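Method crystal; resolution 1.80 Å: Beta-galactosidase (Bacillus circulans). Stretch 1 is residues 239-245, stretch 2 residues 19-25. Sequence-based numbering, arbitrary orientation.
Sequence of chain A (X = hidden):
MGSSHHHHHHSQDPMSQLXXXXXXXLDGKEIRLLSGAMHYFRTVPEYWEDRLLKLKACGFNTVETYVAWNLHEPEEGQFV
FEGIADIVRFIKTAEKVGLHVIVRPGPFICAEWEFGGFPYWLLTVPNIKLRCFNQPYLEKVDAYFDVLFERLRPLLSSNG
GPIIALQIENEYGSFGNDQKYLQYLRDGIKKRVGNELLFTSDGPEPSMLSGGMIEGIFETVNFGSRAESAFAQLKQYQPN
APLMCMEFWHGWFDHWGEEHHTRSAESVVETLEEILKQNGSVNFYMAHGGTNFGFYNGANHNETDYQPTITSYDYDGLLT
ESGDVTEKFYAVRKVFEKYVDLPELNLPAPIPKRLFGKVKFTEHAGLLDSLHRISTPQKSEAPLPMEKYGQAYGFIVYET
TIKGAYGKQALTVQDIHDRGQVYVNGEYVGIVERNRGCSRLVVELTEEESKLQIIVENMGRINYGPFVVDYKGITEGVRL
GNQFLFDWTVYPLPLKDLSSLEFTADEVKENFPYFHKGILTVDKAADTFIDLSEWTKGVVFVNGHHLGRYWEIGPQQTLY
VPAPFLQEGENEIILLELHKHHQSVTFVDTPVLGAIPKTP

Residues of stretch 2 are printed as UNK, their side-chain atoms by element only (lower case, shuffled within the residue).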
# COMPACT_ATOMS: atom_id res chain seq x y z
N PRO A 239 8.96 31.36 10.48
CA PRO A 239 8.69 32.60 9.76
C PRO A 239 9.51 32.86 8.52
O PRO A 239 8.97 33.40 7.62
CB PRO A 239 8.93 33.67 10.83
CG PRO A 239 9.67 33.07 11.80
CD PRO A 239 9.35 31.63 11.84
N ASN A 240 10.77 32.52 8.50
CA ASN A 240 11.64 32.97 7.42
C ASN A 240 12.02 32.01 6.29
O ASN A 240 12.31 32.42 5.21
CB ASN A 240 12.91 33.54 8.01
CG ASN A 240 12.64 34.64 8.98
OD1 ASN A 240 11.86 35.49 8.72
ND2 ASN A 240 13.26 34.59 10.11
N ALA A 241 11.98 30.73 6.59
CA ALA A 241 12.41 29.69 5.72
C ALA A 241 11.48 29.53 4.52
O ALA A 241 10.38 29.98 4.56
CB ALA A 241 12.56 28.45 6.44
N PRO A 242 11.97 28.90 3.47
CA PRO A 242 11.21 28.81 2.23
C PRO A 242 9.98 28.00 2.47
O PRO A 242 9.99 27.18 3.34
CB PRO A 242 12.14 28.04 1.30
CG PRO A 242 13.29 27.76 2.01
CD PRO A 242 13.35 28.49 3.26
N LEU A 243 8.95 28.22 1.69
CA LEU A 243 7.69 27.53 1.87
C LEU A 243 7.59 26.31 0.96
O LEU A 243 7.73 26.46 -0.20
CB LEU A 243 6.56 28.46 1.54
CG LEU A 243 6.46 29.80 2.24
CD1 LEU A 243 5.35 30.67 1.66
CD2 LEU A 243 6.23 29.56 3.70
N MET A 244 7.35 25.13 1.49
CA MET A 244 7.15 23.96 0.66
C MET A 244 5.92 23.12 1.04
O MET A 244 5.76 22.79 2.15
CB MET A 244 8.36 23.06 0.63
CG MET A 244 8.21 22.00 -0.39
SD MET A 244 9.77 21.29 -0.76
CE MET A 244 9.39 20.28 -2.09
N CYS A 245 5.12 22.75 0.07
CA CYS A 245 4.06 21.80 0.27
C CYS A 245 4.61 20.44 -0.07
O CYS A 245 4.77 20.13 -1.18
CB CYS A 245 2.91 22.11 -0.66
SG CYS A 245 1.58 20.93 -0.56
N UNK A 19 20.47 23.69 0.17
CA UNK A 19 20.38 24.45 1.42
C UNK A 19 19.34 25.52 1.25
O UNK A 19 18.69 25.58 0.27
c UNK A 19 22.80 24.20 1.82
c UNK A 19 21.70 25.15 1.79
o UNK A 19 21.99 26.14 0.83
N UNK A 20 19.16 26.32 2.28
CA UNK A 20 18.30 27.45 2.14
C UNK A 20 18.49 28.60 3.07
O UNK A 20 18.78 28.42 4.22
c UNK A 20 16.10 25.85 6.41
c UNK A 20 15.96 27.16 6.11
c UNK A 20 16.57 26.67 3.86
c UNK A 20 16.22 27.57 4.84
c UNK A 20 16.65 25.37 4.20
c UNK A 20 16.83 27.10 2.46
c UNK A 20 16.45 24.95 5.46
o UNK A 20 15.87 25.43 7.63
N UNK A 21 18.28 29.78 2.55
CA UNK A 21 18.19 30.86 3.46
C UNK A 21 16.96 31.74 3.61
O UNK A 21 16.37 31.81 4.66
o UNK A 21 18.18 32.56 1.10
c UNK A 21 19.15 31.97 3.16
c UNK A 21 19.21 32.29 1.73
o UNK A 21 20.33 32.31 1.24
N UNK A 22 16.53 32.23 2.46
CA UNK A 22 15.27 32.88 2.30
C UNK A 22 14.57 31.91 1.37
O UNK A 22 13.37 31.80 1.34
o UNK A 22 13.53 35.46 1.62
c UNK A 22 14.66 35.26 2.09
o UNK A 22 15.14 35.93 3.01
c UNK A 22 15.47 34.17 1.55
N UNK A 23 15.39 31.28 0.56
CA UNK A 23 14.92 30.46 -0.50
C UNK A 23 15.83 29.25 -0.65
O UNK A 23 16.89 29.28 -0.15
c UNK A 23 14.89 31.31 -1.74
o UNK A 23 15.91 30.97 -2.58
N UNK A 24 15.38 28.19 -1.31
CA UNK A 24 16.23 27.03 -1.50
C UNK A 24 17.40 27.43 -2.38
O UNK A 24 17.24 28.21 -3.25
c UNK A 24 13.15 25.35 -1.55
c UNK A 24 14.46 25.23 -1.28
c UNK A 24 15.49 25.86 -2.15
c UNK A 24 12.61 24.06 0.33
c UNK A 24 13.88 23.93 0.61
c UNK A 24 14.80 24.51 -0.19
c UNK A 24 12.22 24.78 -0.73
N UNK A 25 18.53 26.83 -2.12
CA UNK A 25 19.70 26.97 -2.93
C UNK A 25 20.30 25.64 -3.23
O UNK A 25 20.50 24.85 -2.37
c UNK A 25 21.14 29.44 -0.34
c UNK A 25 20.01 30.06 -2.40
c UNK A 25 20.77 27.78 -2.20
c UNK A 25 20.30 29.00 -1.48

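Position 19 carries three side-chain atoms, a carbon bearing one oxygen and one further carbon. That fork of hydroxyl and methyl on CB is Thr 19. Its side chain is out of reach of stretch 1, so its role here is carried by the backbone: its N donates to O of position 25 at 2.8 Å, and its O accepts from N of position 25 at 2.7 Å. This pair of bonds ties the two strand segments together at the base of the turn.

Position 20 has one carbon leading into a six-carbon ring with a single oxygen at the far end, eight side-chain atoms in all. A ring carbon lies close to CD of Pro 242 and another close to CB of Ala 241. A phenol identifies Tyr 20. Its CD1 is 3.4 Å from Pro 242 CD and its CE1 3.7 Å from Ala 241 CB; both neighbours approach the ring obliquely. With chi1 in the p well, the ring lies alongside the loop of stretch 1.

Position 21 shows two carbons, the second carrying two oxygens. CB points away from stretch 1, and the side chain makes no close approach to it. This short carboxylate is Asp 21. It works inside its own turn: OD1 accepts a hydrogen bond from N of position 23 at 3.1 Å, while Asp 21 N donates to O of position 23, also at 3.1 Å.

Position 22 repeats the pattern, two carbons with two oxygens on the second, again with CB directed away. It is Asp 22. What reaches stretch 1 is backbone, with Asp 22 O 3.8 Å from Pro 242 CA, a packing contact.

Position 23 has one carbon and one oxygen, the smallest side chain of the stretch, and it too points away. This is Ser 23, whose OG donates to O of position 24 at 3.1 Å. Its main chain does the packing, with Ser 23 C 4.0 Å from Pro 242 CG.

Position 24 holds one carbon and a six-carbon ring without oxygen, lying against Pro 242 and Met 244. It is Phe 24. CB points sideways, but the end of the side chain comes nearer. Pro 242 CG sits 4.0 Å from the ring centroid and 5° off its normal, a CH-pi contact over the face. Met 244 SD lies obliquely, 4.1 Å from Phe 24 CZ.

Position 25 has four carbons forked at the second, which makes it Leu 25; its side chain is out of reach of stretch 1.

The contact works by fitting one proline among two aromatic rings and the turn backbone. Pro 242 gives up 98 Å², the largest share of any residue, in an interface of 327 Å². No hydrogen bond crosses it; several polar groups of the turn, those of Asp 21 and Ser 23 among them, bond within stretch 2. The rule to read is simple: let a turn hold itself with bonds of its own, then pack a rigid ring against the aromatics of the strands that flank it, with smaller apolar contacts from Ala 241 and Met 244.

Stretch 2 19-25: TYDDSFL
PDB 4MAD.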